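Local coordinates for fructosamine deglycase FrlB (Bacillus subtilis, PDB 3EUA), which catalyses the conversion of a range of fructosamine 6-phosphates to glucose 6-phosphate and a free amino acid, at residues A[43-48]-A[252-257]; A[159-164]-A[288-293]. All coordinates share one frame; numbering follows the deposited sequence.

Both contacts pack a piece of the first half of the chain against a piece of the second. In chain order the segments run 43-48, 159-164, 252-257, 288-293, so the segments of the two contacts alternate; the contact centres lie about 13 Å apart. Contact 1 brings helix 41-50, from the SIS domain with the five-stranded sheet, to the loop after strand 246-250 of the four-stranded sheet. Contact 2 crosses the long helix 158-190 with the start of helix 288-313. They meet through Tyr293, which packs on Tyr45 and Val46, and through Gly292 beside Leu252 and Asp253. A second subunit reaches contact 1 but not contact 2, placing contact 1 beside the subunit interface.

Contact 1 (A[43-48]-A[252-257])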
loop_
_atom_site.group_PDB
_atom_site.type_symbol
_atom_site.label_atom_id
_atom_site.label_comp_id
_atom_site.label_asym_id
_atom_site.label_seq_id
_atom_site.Cartn_x
_atom_site.Cartn_y
_atom_site.Cartn_z
ATOM N N SER A 43 2.044 4.975 12.322
ATOM C CA SER A 43 0.952 4.767 13.289
ATOM C C SER A 43 0.203 3.462 13.034
ATOM O O SER A 43 -0.323 2.861 13.981
ATOM C CB SER A 43 0.013 5.956 13.280
ATOM O OG SER A 43 0.677 7.086 13.851
ATOM N N LYS A 44 0.069 3.067 11.753
ATOM C CA LYS A 44 -0.553 1.778 11.408
ATOM C C LYS A 44 0.362 0.669 11.933
ATOM O O LYS A 44 -0.113 -0.312 12.550
ATOM C CB LYS A 44 -0.858 1.701 9.893
ATOM C CG LYS A 44 -1.283 0.348 9.309
ATOM C CD LYS A 44 -2.394 -0.361 10.028
ATOM C CE LYS A 44 -2.734 -1.706 9.353
ATOM N NZ LYS A 44 -3.623 -2.577 10.179
ATOM N N TYR A 45 1.667 0.822 11.768
ATOM C CA TYR A 45 2.610 -0.154 12.283
ATOM C C TYR A 45 2.496 -0.266 13.811
ATOM O O TYR A 45 2.448 -1.368 14.334
ATOM C CB TYR A 45 4.021 0.214 11.889
ATOM C CG TYR A 45 5.021 -0.821 12.214
ATOM C CD1 TYR A 45 5.337 -1.820 11.292
ATOM C CD2 TYR A 45 5.696 -0.800 13.415
ATOM C CE1 TYR A 45 6.302 -2.783 11.587
ATOM C CE2 TYR A 45 6.639 -1.721 13.710
ATOM C CZ TYR A 45 6.940 -2.725 12.798
ATOM O OH TYR A 45 7.899 -3.671 13.127
ATOM N N VAL A 46 2.417 0.887 14.507
ATOM C CA VAL A 46 2.241 0.916 15.959
ATOM C C VAL A 46 0.988 0.147 16.352
ATOM O O VAL A 46 1.032 -0.746 17.198
ATOM C CB VAL A 46 2.199 2.382 16.521
ATOM C CG1 VAL A 46 1.797 2.422 17.996
ATOM C CG2 VAL A 46 3.564 3.067 16.347
ATOM N N PHE A 47 -0.140 0.471 15.743
ATOM C CA PHE A 47 -1.368 -0.263 16.037
ATOM C C PHE A 47 -1.231 -1.755 15.797
ATOM O O PHE A 47 -1.720 -2.552 16.600
ATOM C CB PHE A 47 -2.579 0.278 15.251
ATOM C CG PHE A 47 -3.419 1.199 16.040
ATOM C CD1 PHE A 47 -3.068 2.520 16.211
ATOM C CD2 PHE A 47 -4.561 0.720 16.682
ATOM C CE1 PHE A 47 -3.852 3.369 16.988
ATOM C CE2 PHE A 47 -5.337 1.569 17.444
ATOM C CZ PHE A 47 -4.969 2.889 17.607
ATOM N N ASP A 48 -0.582 -2.147 14.707
ATOM C CA ASP A 48 -0.396 -3.586 14.427
ATOM C C ASP A 48 0.411 -4.305 15.493
ATOM O O ASP A 48 0.112 -5.438 15.823
ATOM C CB ASP A 48 0.227 -3.831 13.034
ATOM C CG ASP A 48 -0.756 -3.589 11.899
ATOM O OD1 ASP A 48 -1.990 -3.497 12.141
ATOM O OD2 ASP A 48 -0.298 -3.506 10.746
ATOM N N LEU A 252 14.832 0.916 12.707
ATOM C CA LEU A 252 15.136 0.205 13.951
ATOM C C LEU A 252 13.952 -0.660 14.425
ATOM O O LEU A 252 13.888 -1.108 15.595
ATOM C CB LEU A 252 15.500 1.221 15.049
ATOM C CG LEU A 252 16.728 2.115 14.820
ATOM C CD1 LEU A 252 16.841 3.183 15.884
ATOM C CD2 LEU A 252 18.020 1.280 14.743
ATOM N N ASP A 253 13.004 -0.888 13.535
ATOM C CA ASP A 253 11.848 -1.705 13.900
ATOM C C ASP A 253 12.148 -3.186 13.614
ATOM O O ASP A 253 13.253 -3.570 13.174
ATOM C CB ASP A 253 10.491 -1.180 13.305
ATOM C CG ASP A 253 10.331 -1.346 11.773
ATOM O OD1 ASP A 253 10.951 -2.245 11.145
ATOM O OD2 ASP A 253 9.536 -0.559 11.183
ATOM N N GLU A 254 11.151 -4.008 13.888
ATOM C CA GLU A 254 11.257 -5.431 13.723
ATOM C C GLU A 254 11.529 -5.882 12.295
ATOM O O GLU A 254 11.986 -6.988 12.112
ATOM C CB GLU A 254 9.964 -6.123 14.206
ATOM C CG GLU A 254 9.613 -6.058 15.698
ATOM C CD GLU A 254 9.132 -4.704 16.206
ATOM O OE1 GLU A 254 9.034 -3.751 15.404
ATOM O OE2 GLU A 254 8.847 -4.606 17.423
ATOM N N THR A 255 11.242 -5.033 11.301
ATOM C CA THR A 255 11.407 -5.365 9.899
ATOM C C THR A 255 12.759 -4.978 9.329
ATOM O O THR A 255 13.006 -5.224 8.155
ATOM C CB THR A 255 10.272 -4.733 9.035
ATOM O OG1 THR A 255 10.511 -3.334 8.802
ATOM C CG2 THR A 255 8.913 -4.921 9.694
ATOM N N ARG A 256 13.650 -4.426 10.144
ATOM C CA ARG A 256 14.978 -4.073 9.673
ATOM C C ARG A 256 15.681 -5.223 8.888
ATOM O O ARG A 256 16.382 -4.945 7.905
ATOM C CB ARG A 256 15.842 -3.631 10.833
ATOM C CG ARG A 256 17.245 -3.237 10.430
ATOM C CD ARG A 256 18.050 -2.995 11.644
ATOM N NE ARG A 256 19.435 -2.759 11.288
ATOM C CZ ARG A 256 19.931 -1.594 10.904
ATOM N NH1 ARG A 256 19.182 -0.483 10.839
ATOM N NH2 ARG A 256 21.222 -1.538 10.623
ATOM N N PRO A 257 15.530 -6.509 9.319
ATOM C CA PRO A 257 16.149 -7.559 8.491
ATOM C C PRO A 257 15.754 -7.521 7.006
ATOM O O PRO A 257 16.567 -7.904 6.154
ATOM C CB PRO A 257 15.637 -8.845 9.133
ATOM C CG PRO A 257 15.394 -8.460 10.582
ATOM C CD PRO A 257 14.867 -7.087 10.514
#
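Tyr45 reaches from helix 41-50 to the loop 252-255, and nearly everything in the contact gathers round the outer end of its ring. CG stands anti to the backbone N (chi1 -172°), which carries the ring straight out from the helix. Past CB and the inner ring carbons, the two ring edges part company: Tyr45 CE1 meets the methyl Thr255 CG2 at 3.9 Å, while Tyr45 CE2 lies 3.6 Å from Glu254 OE1. Over one face, offset toward the rim, comes the carboxylate of Asp253, its plane only 15° from that of the ring and its OD2 3.7 Å from Tyr45 CZ. At the tip, Tyr45 OH donates a short hydrogen bond to Glu254 OE1 (2.5 Å), arriving 36° out of the carboxylate plane. A phenylalanine in place of Tyr45 would probably keep much of the ring packing but leave Glu254 OE1 without this donor. Bonds at both oxygens fix the rotation of the Asp253 carboxylate: OD1 takes Thr255 OG1 at 2.6 Å on its syn lone pair and Thr255 N at 2.8 Å, and OD2 accepts from Ala203 N. The bond from Thr255 N to Asp253 OD1 makes an Asx turn that leads into helix 256-269, a strand-loop-helix connection of the alpha/beta SIS fold, here met by a helix of the other SIS domain.

Contact 2 (A[159-164]-A[288-293]); sequences EQAIEG and DSVKGY
With chi1 at -62°, Val290 holds CG1 beside its own backbone N and wedges CG2 between that N and the carbonyl carbon, a fork that presents both methyls to helix 158-190. One branch, Val290 CG1, lies near the backbone of Ala161, 4.0 Å from its N and 4.3 Å from its CB. The other, Val290 CG2, lies against the backbone one residue earlier, 3.5 Å from Gln160 O. That oxygen is already engaged within its helix, accepting from Gly164 N at 2.9 Å, so the methyl packs on a carbonyl that already takes a helix bond. With Ala161 and Gly164 on this side of the helix, little side-chain bulk stands between the backbones, consistent with the 6.1 Å between the CA atoms of Ala161 and Val290.

This is a helix-on-helix crossing, the axes 8.9 Å apart at closest approach and crossing at -59°. It joins the start of helix 288-313, in the second SIS domain, to the long helix 158-190, which in sequence links the five-stranded sheet to the four-stranded one.

Toward the more open side, Ser289 adds a lighter touch: its chi1 of 61° brings OG to 3.8 Å from Gln160 CB, a van der Waals approach, while the hydroxyl finds its polar partner in Asp287 OD2. From there the Gln160 chain bends at chi2 and carries its amide away from helix 288-313. Ala161 also touches Phe146 of helix 137-153.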
loop_
_atom_site.group_PDB
_atom_site.type_symbol
_atom_site.label_atom_id
_atom_site.label_comp_id
_atom_site.label_asym_id
_atom_site.label_seq_id
_atom_site.Cartn_x
_atom_site.Cartn_y
_atom_site.Cartn_z
ATOM N N GLU A 159 4.325 6.864 28.167
ATOM C CA GLU A 159 5.366 7.673 28.800
ATOM C C GLU A 159 6.685 7.689 28.021
ATOM O O GLU A 159 7.331 8.732 27.838
ATOM C CB GLU A 159 5.646 7.150 30.211
ATOM C CG GLU A 159 6.712 7.982 30.935
ATOM C CD GLU A 159 7.015 7.529 32.344
ATOM O OE1 GLU A 159 6.188 6.847 32.993
ATOM O OE2 GLU A 159 8.113 7.896 32.803
ATOM N N GLN A 160 7.079 6.515 27.570
ATOM C CA GLN A 160 8.333 6.374 26.847
ATOM C C GLN A 160 8.204 6.958 25.420
ATOM O O GLN A 160 9.181 7.442 24.861
ATOM C CB GLN A 160 8.805 4.920 26.884
ATOM C CG GLN A 160 9.073 4.400 28.331
ATOM C CD GLN A 160 7.798 4.132 29.191
ATOM O OE1 GLN A 160 6.711 3.853 28.669
ATOM N NE2 GLN A 160 7.958 4.180 30.534
ATOM N N ALA A 161 7.000 6.937 24.856
ATOM C CA ALA A 161 6.767 7.520 23.534
ATOM C C ALA A 161 6.885 9.030 23.621
ATOM O O ALA A 161 7.586 9.651 22.808
ATOM C CB ALA A 161 5.403 7.128 23.000
ATOM N N ILE A 162 6.200 9.615 24.601
ATOM C CA ILE A 162 6.224 11.069 24.812
ATOM C C ILE A 162 7.619 11.551 25.201
ATOM O O ILE A 162 8.093 12.549 24.651
ATOM C CB ILE A 162 5.233 11.555 25.883
ATOM C CG1 ILE A 162 3.813 11.188 25.544
ATOM C CG2 ILE A 162 5.211 13.071 25.959
ATOM C CD1 ILE A 162 3.365 11.745 24.185
ATOM N N GLU A 163 8.283 10.853 26.108
ATOM C CA GLU A 163 9.658 11.238 26.473
ATOM C C GLU A 163 10.561 11.110 25.247
ATOM O O GLU A 163 11.437 11.953 25.004
ATOM C CB GLU A 163 10.241 10.383 27.618
ATOM C CG GLU A 163 9.618 10.579 29.010
ATOM N N GLY A 164 10.355 10.050 24.468
ATOM C CA GLY A 164 11.162 9.833 23.261
ATOM C C GLY A 164 10.990 10.979 22.280
ATOM O O GLY A 164 11.967 11.492 21.717
ATOM N N ASP A 288 14.244 1.637 24.385
ATOM C CA ASP A 288 14.203 0.531 23.429
ATOM C C ASP A 288 12.775 0.162 22.996
ATOM O O ASP A 288 12.563 -0.280 21.857
ATOM C CB ASP A 288 14.869 -0.733 24.030
ATOM C CG ASP A 288 16.403 -0.630 24.162
ATOM O OD1 ASP A 288 16.997 0.345 23.661
ATOM O OD2 ASP A 288 17.040 -1.547 24.774
ATOM N N SER A 289 11.807 0.324 23.893
ATOM C CA SER A 289 10.417 -0.008 23.586
ATOM C C SER A 289 9.810 0.821 22.447
ATOM O O SER A 289 8.848 0.403 21.818
ATOM C CB SER A 289 9.570 0.162 24.854
ATOM O OG SER A 289 9.579 1.494 25.340
ATOM N N VAL A 290 10.386 1.984 22.165
ATOM C CA VAL A 290 9.860 2.877 21.137
ATOM C C VAL A 290 10.881 3.336 20.071
ATOM O O VAL A 290 10.480 4.080 19.173
ATOM C CB VAL A 290 9.186 4.126 21.809
ATOM C CG1 VAL A 290 8.014 3.704 22.679
ATOM C CG2 VAL A 290 10.175 4.922 22.653
ATOM N N LYS A 291 12.162 2.911 20.127
ATOM C CA LYS A 291 13.163 3.310 19.101
ATOM C C LYS A 291 12.698 2.998 17.667
ATOM O O LYS A 291 12.851 3.796 16.718
ATOM C CB LYS A 291 14.512 2.585 19.251
ATOM C CG LYS A 291 15.354 2.823 20.463
ATOM C CD LYS A 291 16.771 2.313 20.134
ATOM C CE LYS A 291 17.643 2.004 21.369
ATOM N NZ LYS A 291 17.808 3.092 22.335
ATOM N N GLY A 292 12.082 1.829 17.508
ATOM C CA GLY A 292 11.629 1.399 16.185
ATOM C C GLY A 292 10.491 2.243 15.663
ATOM O O GLY A 292 10.367 2.453 14.434
ATOM N N TYR A 293 9.673 2.760 16.584
ATOM C CA TYR A 293 8.556 3.600 16.195
ATOM C C TYR A 293 8.987 5.024 15.895
ATOM O O TYR A 293 8.344 5.699 15.078
ATOM C CB TYR A 293 7.472 3.625 17.287
ATOM C CG TYR A 293 6.957 2.264 17.751
ATOM C CD1 TYR A 293 6.695 1.246 16.841
ATOM C CD2 TYR A 293 6.591 2.047 19.080
ATOM C CE1 TYR A 293 6.196 0.026 17.249
ATOM C CE2 TYR A 293 6.083 0.793 19.508
ATOM C CZ TYR A 293 5.880 -0.200 18.563
ATOM O OH TYR A 293 5.359 -1.438 18.862
#